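Local coordinates for protein riboflavin kinase, putative (Trypanosoma brucei, PDB 3BNW) that probably phosphorylates riboflavin with ATP to make FMN, the single step of the ATP route of FMN biosynthesis, at residues F77-I86 with T98-W109. Sequence-based numbering, arbitrary orientation.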
loop_
_atom_site.group_PDB
_atom_site.type_symbol
_atom_site.label_atom_id
_atom_site.label_comp_id
_atom_site.label_asym_id
_atom_site.label_seq_id
_atom_site.Cartn_x
_atom_site.Cartn_y
_atom_site.Cartn_z
ATOM N N PHE A 77 7.100 -12.241 4.786
ATOM C CA PHE A 77 7.149 -11.157 5.763
ATOM C C PHE A 77 5.779 -10.509 5.925
ATOM O O PHE A 77 5.041 -10.358 4.953
ATOM C CB PHE A 77 8.195 -10.121 5.343
ATOM C CG PHE A 77 9.571 -10.701 5.143
ATOM C CD1 PHE A 77 10.492 -10.714 6.182
ATOM C CD2 PHE A 77 9.939 -11.244 3.919
ATOM C CE1 PHE A 77 11.764 -11.251 6.004
ATOM C CE2 PHE A 77 11.206 -11.783 3.731
ATOM C CZ PHE A 77 12.121 -11.785 4.776
ATOM N N GLY A 78 5.447 -10.146 7.163
ATOM C CA GLY A 78 4.177 -9.496 7.480
ATOM C C GLY A 78 3.195 -10.416 8.185
ATOM O O GLY A 78 3.580 -11.482 8.667
ATOM N N PRO A 79 1.913 -10.016 8.252
ATOM C CA PRO A 79 1.339 -8.787 7.689
ATOM C C PRO A 79 1.766 -7.524 8.447
ATOM O O PRO A 79 1.810 -7.523 9.679
ATOM C CB PRO A 79 -0.168 -9.016 7.836
ATOM C CG PRO A 79 -0.281 -9.887 9.028
ATOM C CD PRO A 79 0.892 -10.815 8.952
ATOM N N TYR A 80 2.089 -6.466 7.709
ATOM C CA TYR A 80 2.474 -5.190 8.317
ATOM C C TYR A 80 1.490 -4.083 7.945
ATOM O O TYR A 80 0.855 -4.148 6.895
ATOM C CB TYR A 80 3.873 -4.774 7.864
ATOM C CG TYR A 80 4.955 -5.784 8.154
ATOM C CD1 TYR A 80 5.252 -6.159 9.461
ATOM C CD2 TYR A 80 5.699 -6.353 7.121
ATOM C CE1 TYR A 80 6.258 -7.091 9.733
ATOM C CE2 TYR A 80 6.707 -7.281 7.385
ATOM C CZ TYR A 80 6.977 -7.646 8.688
ATOM O OH TYR A 80 7.969 -8.564 8.951
ATOM N N PRO A 81 1.366 -3.056 8.807
ATOM C CA PRO A 81 0.661 -1.836 8.397
ATOM C C PRO A 81 1.374 -1.144 7.227
ATOM O O PRO A 81 2.591 -1.266 7.081
ATOM C CB PRO A 81 0.711 -0.948 9.653
ATOM C CG PRO A 81 1.057 -1.851 10.779
ATOM C CD PRO A 81 1.860 -2.970 10.194
ATOM N N PHE A 82 0.623 -0.438 6.394
ATOM C CA PHE A 82 1.217 0.303 5.293
ATOM C C PHE A 82 0.336 1.480 4.917
ATOM O O PHE A 82 -0.875 1.451 5.133
ATOM C CB PHE A 82 1.425 -0.597 4.066
ATOM C CG PHE A 82 0.213 -0.713 3.195
ATOM C CD1 PHE A 82 -0.728 -1.704 3.423
ATOM C CD2 PHE A 82 -0.005 0.184 2.161
ATOM C CE1 PHE A 82 -1.861 -1.797 2.632
ATOM C CE2 PHE A 82 -1.132 0.095 1.369
ATOM C CZ PHE A 82 -2.061 -0.895 1.604
ATOM N N ALA A 83 0.969 2.521 4.380
ATOM C CA ALA A 83 0.276 3.586 3.669
ATOM C C ALA A 83 0.771 3.537 2.231
ATOM O O ALA A 83 1.802 2.916 1.954
ATOM C CB ALA A 83 0.569 4.926 4.294
ATOM N N ALA A 84 0.052 4.173 1.316
ATOM C CA ALA A 84 0.427 4.124 -0.099
ATOM C C ALA A 84 -0.181 5.268 -0.874
ATOM O O ALA A 84 -1.299 5.695 -0.579
ATOM C CB ALA A 84 -0.011 2.793 -0.718
ATOM N N SER A 85 0.548 5.746 -1.878
ATOM C CA SER A 85 0.045 6.786 -2.770
ATOM C C SER A 85 -0.377 6.170 -4.096
ATOM O O SER A 85 0.380 5.404 -4.695
ATOM C CB SER A 85 1.115 7.849 -3.015
ATOM O OG SER A 85 1.541 8.429 -1.795
ATOM N N ILE A 86 -1.590 6.504 -4.543
ATOM C CA ILE A 86 -2.094 6.089 -5.853
ATOM C C ILE A 86 -2.300 7.324 -6.730
ATOM O O ILE A 86 -3.212 8.119 -6.485
ATOM C CB ILE A 86 -3.429 5.303 -5.740
ATOM C CG1 ILE A 86 -3.216 3.973 -5.012
ATOM C CG2 ILE A 86 -4.026 5.034 -7.123
ATOM C CD1 ILE A 86 -3.314 4.067 -3.511
ATOM N N THR A 98 0.104 4.965 -10.895
ATOM C CA THR A 98 1.197 4.364 -10.153
ATOM C C THR A 98 0.688 4.037 -8.756
ATOM O O THR A 98 -0.184 4.735 -8.237
ATOM C CB THR A 98 2.391 5.344 -10.048
ATOM O OG1 THR A 98 2.789 5.769 -11.357
ATOM C CG2 THR A 98 3.575 4.699 -9.352
ATOM N N VAL A 99 1.215 2.964 -8.167
ATOM C CA VAL A 99 0.953 2.640 -6.763
ATOM C C VAL A 99 2.282 2.561 -6.033
ATOM O O VAL A 99 3.160 1.788 -6.404
ATOM C CB VAL A 99 0.164 1.323 -6.597
ATOM C CG1 VAL A 99 0.081 0.925 -5.118
ATOM C CG2 VAL A 99 -1.228 1.464 -7.196
ATOM N N GLU A 100 2.413 3.376 -4.993
ATOM C CA GLU A 100 3.674 3.562 -4.295
ATOM C C GLU A 100 3.467 3.280 -2.811
ATOM O O GLU A 100 2.982 4.146 -2.084
ATOM C CB GLU A 100 4.169 4.992 -4.518
ATOM C CG GLU A 100 5.609 5.230 -4.123
ATOM C CD GLU A 100 6.043 6.662 -4.364
ATOM O OE1 GLU A 100 6.986 6.869 -5.151
ATOM O OE2 GLU A 100 5.435 7.586 -3.776
ATOM N N PRO A 101 3.828 2.062 -2.355
ATOM C CA PRO A 101 3.535 1.671 -0.982
ATOM C C PRO A 101 4.663 2.016 -0.006
ATOM O O PRO A 101 5.844 2.013 -0.380
ATOM C CB PRO A 101 3.362 0.152 -1.091
ATOM C CG PRO A 101 4.204 -0.258 -2.276
ATOM C CD PRO A 101 4.533 0.983 -3.077
ATOM N N TYR A 102 4.283 2.307 1.238
ATOM C CA TYR A 102 5.235 2.608 2.301
ATOM C C TYR A 102 4.927 1.737 3.517
ATOM O O TYR A 102 4.090 2.088 4.352
ATOM C CB TYR A 102 5.180 4.095 2.690
ATOM C CG TYR A 102 4.915 5.046 1.543
ATOM C CD1 TYR A 102 5.847 5.220 0.524
ATOM C CD2 TYR A 102 3.741 5.786 1.490
ATOM C CE1 TYR A 102 5.605 6.091 -0.527
ATOM C CE2 TYR A 102 3.494 6.663 0.447
ATOM C CZ TYR A 102 4.428 6.809 -0.560
ATOM O OH TYR A 102 4.177 7.683 -1.594
ATOM N N PHE A 103 5.605 0.597 3.609
ATOM C CA PHE A 103 5.421 -0.308 4.739
ATOM C C PHE A 103 5.880 0.341 6.037
ATOM O O PHE A 103 7.005 0.841 6.120
ATOM C CB PHE A 103 6.183 -1.624 4.524
ATOM C CG PHE A 103 5.436 -2.623 3.695
ATOM C CD1 PHE A 103 4.440 -3.400 4.268
ATOM C CD2 PHE A 103 5.714 -2.782 2.345
ATOM C CE1 PHE A 103 3.731 -4.320 3.512
ATOM C CE2 PHE A 103 5.009 -3.706 1.578
ATOM C CZ PHE A 103 4.015 -4.479 2.167
ATOM N N LEU A 104 5.011 0.318 7.047
ATOM C CA LEU A 104 5.379 0.741 8.397
ATOM C C LEU A 104 6.177 -0.377 9.066
ATOM O O LEU A 104 5.758 -0.954 10.070
ATOM C CB LEU A 104 4.140 1.099 9.224
ATOM C CG LEU A 104 3.451 2.435 8.924
ATOM C CD1 LEU A 104 3.316 2.705 7.431
ATOM C CD2 LEU A 104 2.089 2.478 9.604
ATOM N N HIS A 105 7.336 -0.673 8.483
ATOM C CA HIS A 105 8.224 -1.725 8.966
ATOM C C HIS A 105 9.642 -1.517 8.425
ATOM O O HIS A 105 9.826 -1.083 7.283
ATOM C CB HIS A 105 7.703 -3.100 8.550
ATOM C CG HIS A 105 8.600 -4.227 8.956
ATOM N ND1 HIS A 105 8.737 -4.632 10.264
ATOM C CD2 HIS A 105 9.414 -5.027 8.226
ATOM C CE1 HIS A 105 9.597 -5.635 10.324
ATOM N NE2 HIS A 105 10.021 -5.894 9.100
ATOM N N GLU A 106 10.633 -1.841 9.249
ATOM C CA GLU A 106 12.036 -1.652 8.888
ATOM C C GLU A 106 12.615 -2.998 8.476
ATOM O O GLU A 106 12.955 -3.819 9.324
ATOM C CB GLU A 106 12.847 -1.049 10.052
ATOM C CG GLU A 106 12.062 -0.090 10.968
ATOM C CD GLU A 106 11.468 -0.796 12.191
ATOM O OE1 GLU A 106 10.225 -0.966 12.234
ATOM O OE2 GLU A 106 12.252 -1.191 13.092
ATOM N N PHE A 107 12.706 -3.220 7.170
ATOM C CA PHE A 107 13.262 -4.456 6.625
ATOM C C PHE A 107 14.784 -4.476 6.727
ATOM O O PHE A 107 15.381 -5.529 6.998
ATOM C CB PHE A 107 12.846 -4.627 5.162
ATOM C CG PHE A 107 11.370 -4.834 4.968
ATOM C CD1 PHE A 107 10.824 -6.117 4.985
ATOM C CD2 PHE A 107 10.526 -3.755 4.754
ATOM C CE1 PHE A 107 9.459 -6.316 4.797
ATOM C CE2 PHE A 107 9.151 -3.945 4.564
ATOM C CZ PHE A 107 8.622 -5.230 4.587
ATOM N N GLY A 108 15.401 -3.313 6.508
ATOM C CA GLY A 108 16.857 -3.185 6.496
ATOM C C GLY A 108 17.462 -3.430 5.123
ATOM O O GLY A 108 18.684 -3.496 4.975
ATOM N N TRP A 109 16.602 -3.568 4.117
ATOM C CA TRP A 109 17.028 -3.833 2.745
ATOM C C TRP A 109 15.870 -3.614 1.779
ATOM O O TRP A 109 14.711 -3.534 2.185
ATOM C CB TRP A 109 17.577 -5.263 2.599
ATOM C CG TRP A 109 16.922 -6.287 3.491
ATOM C CD1 TRP A 109 17.449 -6.830 4.623
ATOM C CD2 TRP A 109 15.626 -6.882 3.328
ATOM N NE1 TRP A 109 16.570 -7.726 5.177
ATOM C CE2 TRP A 109 15.442 -7.777 4.403
ATOM C CE3 TRP A 109 14.603 -6.745 2.382
ATOM C CZ2 TRP A 109 14.273 -8.535 4.559
ATOM C CZ3 TRP A 109 13.438 -7.501 2.540
ATOM C CH2 TRP A 109 13.288 -8.383 3.620
#
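Tyr-80 lays its phenol ring over the imidazole of His-105 as a face-to-face stack, the centroids 3.8 Å apart and the planes only 8° from parallel. The other face of the tyrosine ring is taken by Gly-78 CA of its own strand, so the ring is sandwiched. On the histidine side, CG lies anti to the backbone N (chi1 177°), which swings the imidazole across the phenol and leaves His-105 CB over the same face as a CH-pi contact. Phe-107 joins this aromatic cluster with its ring almost perpendicular to that of Tyr-80; its CE1 reaches Tyr-80 CE2 at 3.9 Å and also touches CB of Phe-77. Farther along the loop, Trp-109 points the edge of its six-membered ring at a face of Phe-77, with CH2 3.8 Å from Phe-77 CZ.

Beyond the cluster the two strands pair as an antiparallel hairpin. Leu-104, at the centre of an inverse gamma turn, gives its N-H to Pro-81 O (2.9 Å) and packs CD2 on Pro-81 CB. The hydrogen-bonded pairs Ala-83/Tyr-102 and Ser-85/Glu-100 follow, each bonded in both directions; the Tyr-102 N to Ala-83 O bond is 2.7 Å. On the face carrying these four side chains, the Tyr-102 ring leans along the strand until its hydroxyl lies 2.7 Å from Ser-85 OG and 2.5 Å from Glu-100 OE2, tying three polar side chains together. The non-hydrogen-bonded pairs Phe-82/Phe-103, Ala-84/Pro-101 and Ile-86/Val-99 start toward the reverse face, where Ile-86 and Val-99 lie side by side while the Phe-82 ring leads away.

Strand 75-87 is thus shared: 98-103 pairs along one edge and strand 58-69 along the other, within the curled antiparallel sheet of the riboflavin kinase fold. Helix 133-151 packs on Leu-104 and Pro-81, while Ile-42 of strand 41-42 meets Val-99 and Pro-101.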